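Local coordinates for putative secreted protein (Streptomyces coelicolor A3, PDB 2QF9), which is of unknown function but is a putative secreted, largely helical protein of the DUF305 family, which is grouped with the ferritin-like proteins, at residues A4-M16 against W64-W77. Sequence-based numbering, arbitrary orientation. Where two conformers were deposited one is given.
Sequences AADSADAGFARDM and WALPKVSSDPPMTW
The loop that leaves helix 37-63 wraps round the first turns of helix 8-31, and Trp77, Asp15 and Arg14 fasten it there. Trp77 lays one face of its indole against the helix backbone at Ala8 O, Gly11 C and Phe12 N. Gly11 admits the ring, since a CB at that position would run into Trp77 CD1. Further along, Phe12 CB sits over the six-membered ring of Trp77, 4.0 Å from its centroid, a CH-pi contact, while Ala8 CB touches Trp77 CE3 at 4.0 Å. The indole N-H, in the ring plane, reaches Asp15: Trp77 NE1 lies 2.7 Å from Asp15 OD2, above the carboxylate plane. Met75 N takes the same oxygen from the opposite face, on its syn side, with Met75 N to Asp15 OD2 at 2.8 Å. Two donors thus grip one carboxylate oxygen of a buried residue, which fixes the rotation of the group. An alanine in place of Trp77 would probably bare the helix backbone at Gly11 and leave Asp15 OD2 with Met75 N as its remaining donor in this contact. On the loop's earlier part, in the conformer modelled here, Arg14 runs extended from CG to NE alongside Pro67 to its carbonyl, with Arg14 NE 2.6 Å from Pro67 O and a weak bond from Arg14 NH1. NH2 turns back to Ala5 O, nearly in the guanidinium plane (Arg14 NH2 to Ala5 O 2.8 Å), tying the N-terminal turn to the same group. Ser70 CB lies over one face of the guanidinium, and a water bridges Arg14 O and Lys68 O. Leu66 CD1 meets Ala10 CB at 3.8 Å. Phe12 also touches helices 37-63, 109-137 and 141-167; the loop packs at one end of an all-helical bundle, consistent with the ferritin-like clan.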
ATOM      1  N   ALA A   4      15.330  17.195  11.996  1.00 30.10           N
ATOM      2  CA  ALA A   4      15.789  18.110  10.899  1.00 29.97           C
ATOM      3  C   ALA A   4      15.609  17.491   9.513  1.00 29.88           C
ATOM      4  O   ALA A   4      15.643  16.268   9.357  1.00 29.88           O
ATOM      5  CB  ALA A   4      17.246  18.510  11.111  1.00 30.24           C
ATOM      6  N   ALA A   5      15.435  18.347   8.509  1.00 29.76           N
ATOM      7  CA  ALA A   5      15.295  17.904   7.125  1.00 29.69           C
ATOM      8  C   ALA A   5      16.482  17.059   6.646  1.00 29.41           C
ATOM      9  O   ALA A   5      16.316  16.171   5.805  1.00 29.36           O
ATOM     10  CB  ALA A   5      15.078  19.101   6.203  1.00 30.10           C
ATOM     11  N   ASP A   6      17.672  17.331   7.184  1.00 28.50           N
ATOM     12  CA  ASP A   6      18.888  16.655   6.726  1.00 27.86           C
ATOM     13  C   ASP A   6      19.314  15.490   7.636  1.00 26.31           C
ATOM     14  O   ASP A   6      20.435  14.968   7.530  1.00 26.67           O
ATOM     15  CB  ASP A   6      20.031  17.668   6.505  1.00 28.58           C
ATOM     16  CG  ASP A   6      20.477  18.379   7.798  1.00 31.25           C
ATOM     17  OD1 ASP A   6      19.755  18.336   8.830  1.00 32.62           O
ATOM     18  OD2 ASP A   6      21.571  18.998   7.765  1.00 33.61           O
ATOM     19  N   SER A   7      18.411  15.079   8.521  1.00 24.24           N
ATOM     20  CA  SER A   7      18.715  14.008   9.452  1.00 21.96           C
ATOM     21  C   SER A   7      18.705  12.663   8.716  1.00 20.15           C
ATOM     22  O   SER A   7      18.179  12.545   7.595  1.00 19.21           O
ATOM     23  CB  SER A   7      17.714  13.989  10.608  1.00 21.75           C
ATOM     24  OG  SER A   7      16.426  13.604  10.153  1.00 20.73           O
ATOM     25  N   ALA A   8      19.314  11.670   9.349  1.00 18.53           N
ATOM     26  CA  ALA A   8      19.214  10.273   8.906  1.00 16.94           C
ATOM     27  C   ALA A   8      17.746   9.813   8.900  1.00 16.58           C
ATOM     28  O   ALA A   8      17.315   9.095   8.004  1.00 15.80           O
ATOM     29  CB  ALA A   8      20.032   9.385   9.839  1.00 17.68           C
ATOM     30  N   ASP A   9      16.995  10.202   9.932  1.00 15.63           N
ATOM     31  CA  ASP A   9      15.589   9.815  10.025  1.00 15.48           C
ATOM     32  C   ASP A   9      14.814  10.321   8.810  1.00 14.66           C
ATOM     33  O   ASP A   9      14.069   9.557   8.189  1.00 14.38           O
ATOM     34  CB  ASP A   9      14.990  10.334  11.323  1.00 15.70           C
ATOM     35  CG  ASP A   9      15.752   9.825  12.541  1.00 17.21           C
ATOM     36  OD1 ASP A   9      15.670   8.625  12.822  1.00 20.11           O
ATOM     37  OD2 ASP A   9      16.437  10.634  13.200  1.00 24.29           O
ATOM     38  N   ALA A  10      15.010  11.588   8.453  1.00 14.01           N
ATOM     39  CA  ALA A  10      14.290  12.146   7.309  1.00 13.57           C
ATOM     40  C   ALA A  10      14.766  11.527   5.999  1.00 13.32           C
ATOM     41  O   ALA A  10      13.958  11.175   5.149  1.00 12.84           O
ATOM     42  CB  ALA A  10      14.410  13.672   7.260  1.00 14.44           C
ATOM     43  N   GLY A  11      16.082  11.427   5.833  1.00 12.58           N
ATOM     44  CA  GLY A  11      16.660  10.928   4.576  1.00 12.72           C
ATOM     45  C   GLY A  11      16.275   9.485   4.320  1.00 12.27           C
ATOM     46  O   GLY A  11      15.921   9.129   3.194  1.00 12.28           O
ATOM     47  N   PHE A  12      16.333   8.653   5.354  1.00 12.19           N
ATOM     48  CA  PHE A  12      15.942   7.253   5.192  1.00 12.39           C
ATOM     49  C   PHE A  12      14.464   7.149   4.822  1.00 12.46           C
ATOM     50  O   PHE A  12      14.113   6.408   3.906  1.00 12.24           O
ATOM     51  CB  PHE A  12      16.266   6.406   6.427  1.00 12.53           C
ATOM     52  CG  PHE A  12      15.811   4.973   6.311  1.00 12.05           C
ATOM     53  CD1 PHE A  12      16.547   4.048   5.560  1.00 10.92           C
ATOM     54  CD2 PHE A  12      14.627   4.565   6.938  1.00 11.96           C
ATOM     55  CE1 PHE A  12      16.114   2.711   5.471  1.00  9.95           C
ATOM     56  CE2 PHE A  12      14.174   3.245   6.854  1.00 11.78           C
ATOM     57  CZ  PHE A  12      14.921   2.307   6.116  1.00  9.51           C
ATOM     58  N   ALA A  13      13.612   7.910   5.514  1.00 12.23           N
ATOM     59  CA  ALA A  13      12.177   7.935   5.191  1.00 11.99           C
ATOM     60  C   ALA A  13      11.914   8.335   3.738  1.00 12.22           C
ATOM     61  O   ALA A  13      11.111   7.677   3.052  1.00 11.84           O
ATOM     62  CB  ALA A  13      11.403   8.844   6.157  1.00 11.96           C
ATOM     63  N   ARG A  14      12.596   9.377   3.250  1.00 12.44           N
ATOM     64  CA  ARG A  14      12.446   9.822   1.855  0.50 12.61           C
ATOM     65  C   ARG A  14      12.922   8.752   0.870  1.00 12.85           C
ATOM     66  O   ARG A  14      12.192   8.357  -0.069  1.00 13.79           O
ATOM     67  CB  ARG A  14      13.231  11.118   1.607  0.50 12.41           C
ATOM     68  CG  ARG A  14      12.573  12.365   2.153  0.50 12.40           C
ATOM     69  CD  ARG A  14      13.374  13.615   1.811  0.50 13.54           C
ATOM     70  NE  ARG A  14      12.794  14.784   2.465  0.50 15.15           N
ATOM     71  CZ  ARG A  14      13.325  15.441   3.497  0.50 14.98           C
ATOM     72  NH1 ARG A  14      12.676  16.477   4.009  0.50 12.26           N
ATOM     73  NH2 ARG A  14      14.499  15.088   4.002  0.50 15.83           N
ATOM     74  N   ASP A  15      14.147   8.279   1.091  1.00 12.08           N
ATOM     75  CA  ASP A  15      14.829   7.379   0.157  1.00 11.83           C
ATOM     76  C   ASP A  15      14.184   6.005   0.154  1.00 10.93           C
ATOM     77  O   ASP A  15      13.895   5.449  -0.913  1.00 10.90           O
ATOM     78  CB  ASP A  15      16.313   7.260   0.517  1.00 11.49           C
ATOM     79  CG  ASP A  15      17.112   8.545   0.227  1.00 12.96           C
ATOM     80  OD1 ASP A  15      16.586   9.499  -0.379  1.00 14.97           O
ATOM     81  OD2 ASP A  15      18.299   8.559   0.592  1.00 16.05           O
HETATM   82  N   MSE A  16      13.921   5.461   1.339  1.00 10.92           N
HETATM   83  CA  MSE A  16      13.327   4.136   1.385  1.00 10.64           C
HETATM   84  C   MSE A  16      11.888   4.176   0.854  1.00 10.38           C
HETATM   85  O   MSE A  16      11.416   3.185   0.294  1.00 10.07           O
HETATM   86  CB  MSE A  16      13.435   3.514   2.790  1.00 10.72           C
HETATM   87  CG  MSE A  16      13.048   2.068   2.831  1.00 10.41           C
HETATM   88 SE   MSE A  16      14.183   0.908   1.689  1.00 18.76          SE
HETATM   89  CE  MSE A  16      15.481   0.527   3.035  1.00 21.45           C
ATOM     90  N   TRP A  64       6.008  15.262  10.909  1.00 13.05           N
ATOM     91  CA  TRP A  64       7.185  16.069  11.214  1.00 14.17           C
ATOM     92  C   TRP A  64       7.276  17.373  10.404  1.00 13.93           C
ATOM     93  O   TRP A  64       8.224  18.147  10.592  1.00 14.40           O
ATOM     94  CB  TRP A  64       8.456  15.249  11.001  1.00 14.40           C
ATOM     95  CG  TRP A  64       8.582  14.040  11.895  1.00 14.54           C
ATOM     96  CD1 TRP A  64       8.056  13.881  13.154  1.00 15.62           C
ATOM     97  CD2 TRP A  64       9.333  12.851  11.626  1.00 15.68           C
ATOM     98  NE1 TRP A  64       8.401  12.657  13.662  1.00 16.04           N
ATOM     99  CE2 TRP A  64       9.197  12.007  12.753  1.00 14.62           C
ATOM    100  CE3 TRP A  64      10.095  12.409  10.533  1.00 14.75           C
ATOM    101  CZ2 TRP A  64       9.796  10.732  12.819  1.00 15.55           C
ATOM    102  CZ3 TRP A  64      10.698  11.138  10.599  1.00 16.03           C
ATOM    103  CH2 TRP A  64      10.552  10.326  11.742  1.00 14.18           C
ATOM    104  N   ALA A  65       6.304  17.621   9.529  1.00 13.75           N
ATOM    105  CA  ALA A  65       6.313  18.781   8.611  1.00 14.46           C
ATOM    106  C   ALA A  65       7.602  18.875   7.773  1.00 15.32           C
ATOM    107  O   ALA A  65       8.209  19.954   7.647  1.00 15.55           O
ATOM    108  CB  ALA A  65       6.071  20.085   9.372  1.00 13.83           C
ATOM    109  N   LEU A  66       8.032  17.742   7.227  1.00 15.92           N
ATOM    110  CA  LEU A  66       9.242  17.684   6.401  1.00 17.49           C
ATOM    111  C   LEU A  66       8.852  17.325   4.963  1.00 18.87           C
ATOM    112  O   LEU A  66       7.980  16.488   4.756  1.00 18.65           O
ATOM    113  CB  LEU A  66      10.247  16.689   6.982  1.00 17.37           C
ATOM    114  CG  LEU A  66      10.847  16.980   8.364  1.00 18.32           C
ATOM    115  CD1 LEU A  66      11.771  15.861   8.822  1.00 19.61           C
ATOM    116  CD2 LEU A  66      11.595  18.317   8.390  1.00 20.74           C
ATOM    117  N   PRO A  67       9.451  18.003   3.961  1.00 20.33           N
ATOM    118  CA  PRO A  67       9.146  17.677   2.565  1.00 21.38           C
ATOM    119  C   PRO A  67       9.399  16.199   2.239  1.00 22.20           C
ATOM    120  O   PRO A  67      10.335  15.601   2.759  1.00 21.02           O
ATOM    121  CB  PRO A  67      10.136  18.559   1.789  1.00 21.89           C
ATOM    122  CG  PRO A  67      10.362  19.727   2.689  1.00 21.83           C
ATOM    123  CD  PRO A  67      10.413  19.122   4.057  1.00 20.78           C
ATOM    124  N   LYS A  68       8.561  15.624   1.379  1.00 23.43           N
ATOM    125  CA  LYS A  68       8.748  14.241   0.971  1.00 25.84           C
ATOM    126  C   LYS A  68       9.857  14.120  -0.081  1.00 25.70           C
ATOM    127  O   LYS A  68      10.400  13.040  -0.296  1.00 25.79           O
ATOM    128  CB  LYS A  68       7.419  13.628   0.503  1.00 26.04           C
ATOM    129  CG  LYS A  68       6.473  13.286   1.661  1.00 27.90           C
ATOM    130  CD  LYS A  68       5.064  12.929   1.175  1.00 28.83           C
ATOM    131  CE  LYS A  68       4.039  14.023   1.488  1.00 31.67           C
ATOM    132  NZ  LYS A  68       2.669  13.451   1.781  1.00 33.23           N
ATOM    133  N   VAL A  69      10.205  15.245  -0.706  1.00 26.64           N
ATOM    134  CA  VAL A  69      11.277  15.308  -1.709  1.00 27.87           C
ATOM    135  C   VAL A  69      12.362  16.298  -1.258  1.00 28.76           C
ATOM    136  O   VAL A  69      12.048  17.416  -0.851  1.00 29.32           O
ATOM    137  CB  VAL A  69      10.715  15.726  -3.105  1.00 27.78           C
ATOM    138  CG1 VAL A  69      11.763  15.538  -4.218  1.00 28.10           C
ATOM    139  CG2 VAL A  69       9.434  14.944  -3.427  1.00 28.43           C
ATOM    140  N   SER A  70      13.627  15.880  -1.336  1.00 30.05           N
ATOM    141  CA  SER A  70      14.771  16.727  -0.977  1.00 31.16           C
ATOM    142  C   SER A  70      15.581  17.134  -2.201  1.00 31.63           C
ATOM    143  O   SER A  70      15.609  16.421  -3.209  1.00 31.78           O
ATOM    144  CB  SER A  70      15.690  16.005   0.016  1.00 31.37           C
ATOM    145  OG  SER A  70      16.822  16.795   0.380  1.00 31.69           O
ATOM    146  N   SER A  71      16.253  18.277  -2.087  1.00 32.25           N
ATOM    147  CA  SER A  71      17.182  18.741  -3.103  1.00 33.13           C
ATOM    148  C   SER A  71      18.448  17.903  -3.058  1.00 32.71           C
ATOM    149  O   SER A  71      19.162  17.795  -4.060  1.00 33.38           O
ATOM    150  CB  SER A  71      17.534  20.213  -2.876  1.00 33.18           C
ATOM    151  OG  SER A  71      18.172  20.740  -4.024  1.00 34.94           O
ATOM    152  N   ASP A  72      18.715  17.325  -1.886  1.00 32.38           N
ATOM    153  CA  ASP A  72      19.866  16.449  -1.676  1.00 31.67           C
ATOM    154  C   ASP A  72      19.752  15.193  -2.525  1.00 30.85           C
ATOM    155  O   ASP A  72      18.665  14.608  -2.625  1.00 30.81           O
ATOM    156  CB  ASP A  72      19.982  16.042  -0.200  1.00 32.00           C
ATOM    157  CG  ASP A  72      20.542  17.147   0.683  1.00 33.24           C
ATOM    158  OD1 ASP A  72      21.041  18.163   0.152  1.00 34.91           O
ATOM    159  OD2 ASP A  72      20.487  16.988   1.921  1.00 34.67           O
ATOM    160  N   PRO A  73      20.865  14.778  -3.154  1.00 29.77           N
ATOM    161  CA  PRO A  73      20.914  13.466  -3.783  1.00 29.07           C
ATOM    162  C   PRO A  73      20.538  12.363  -2.782  1.00 28.02           C
ATOM    163  O   PRO A  73      20.854  12.475  -1.586  1.00 27.70           O
ATOM    164  CB  PRO A  73      22.385  13.327  -4.191  1.00 29.16           C
ATOM    165  CG  PRO A  73      22.856  14.718  -4.354  1.00 29.76           C
ATOM    166  CD  PRO A  73      22.127  15.521  -3.328  1.00 29.87           C
ATOM    167  N   PRO A  74      19.837  11.316  -3.257  1.00 27.08           N
ATOM    168  CA  PRO A  74      19.595  10.139  -2.431  1.00 26.13           C
ATOM    169  C   PRO A  74      20.886   9.648  -1.786  1.00 25.40           C
ATOM    170  O   PRO A  74      21.962   9.723  -2.401  1.00 24.77           O
ATOM    171  CB  PRO A  74      19.080   9.106  -3.439  1.00 26.58           C
ATOM    172  CG  PRO A  74      18.404   9.921  -4.476  1.00 26.55           C
ATOM    173  CD  PRO A  74      19.223  11.190  -4.593  1.00 27.45           C
HETATM  174  N   MSE A  75      20.760   9.184  -0.543  1.00 23.75           N
HETATM  175  CA  MSE A  75      21.843   8.551   0.221  1.00 23.25           C
HETATM  176  C   MSE A  75      22.832   9.565   0.799  1.00 21.71           C
HETATM  177  O   MSE A  75      23.833   9.180   1.399  1.00 21.07           O
HETATM  178  CB  MSE A  75      22.566   7.492  -0.628  1.00 23.63           C
HETATM  179  CG  MSE A  75      21.598   6.477  -1.247  1.00 26.73           C
HETATM  180 SE   MSE A  75      20.763   5.453   0.186  1.00 31.82          SE
HETATM  181  CE  MSE A  75      22.252   4.209   0.413  1.00 30.90           C
ATOM    182  N   THR A  76      22.550  10.860   0.629  1.00 20.86           N
ATOM    183  CA  THR A  76      23.419  11.899   1.229  1.00 20.36           C
ATOM    184  C   THR A  76      23.526  11.691   2.745  1.00 19.89           C
ATOM    185  O   THR A  76      24.604  11.841   3.330  1.00 18.96           O
ATOM    186  CB  THR A  76      22.943  13.326   0.878  1.00 20.39           C
ATOM    187  OG1 THR A  76      23.050  13.519  -0.538  1.00 20.88           O
ATOM    188  CG2 THR A  76      23.802  14.397   1.579  1.00 20.37           C
ATOM    189  N   TRP A  77      22.409  11.298   3.363  1.00 19.57           N
ATOM    190  CA  TRP A  77      22.321  11.045   4.808  1.00 20.00           C
ATOM    191  C   TRP A  77      23.217   9.883   5.268  1.00 21.20           C
ATOM    192  O   TRP A  77      23.517   9.754   6.460  1.00 21.15           O
ATOM    193  CB  TRP A  77      20.850  10.810   5.216  1.00 19.17           C
ATOM    194  CG  TRP A  77      20.269   9.560   4.584  1.00 18.11           C
ATOM    195  CD1 TRP A  77      19.667   9.462   3.356  1.00 17.23           C
ATOM    196  CD2 TRP A  77      20.276   8.228   5.136  1.00 17.49           C
ATOM    197  NE1 TRP A  77      19.281   8.156   3.118  1.00 15.48           N
ATOM    198  CE2 TRP A  77      19.646   7.379   4.190  1.00 17.52           C
ATOM    199  CE3 TRP A  77      20.738   7.673   6.345  1.00 17.43           C
ATOM    200  CZ2 TRP A  77      19.475   5.998   4.410  1.00 16.26           C
ATOM    201  CZ3 TRP A  77      20.569   6.289   6.570  1.00 16.94           C
ATOM    202  CH2 TRP A  77      19.928   5.474   5.602  1.00 17.86           C
TER
HETATM  203  O   HOH W   1      10.081  10.034  -0.647  1.00 24.72           O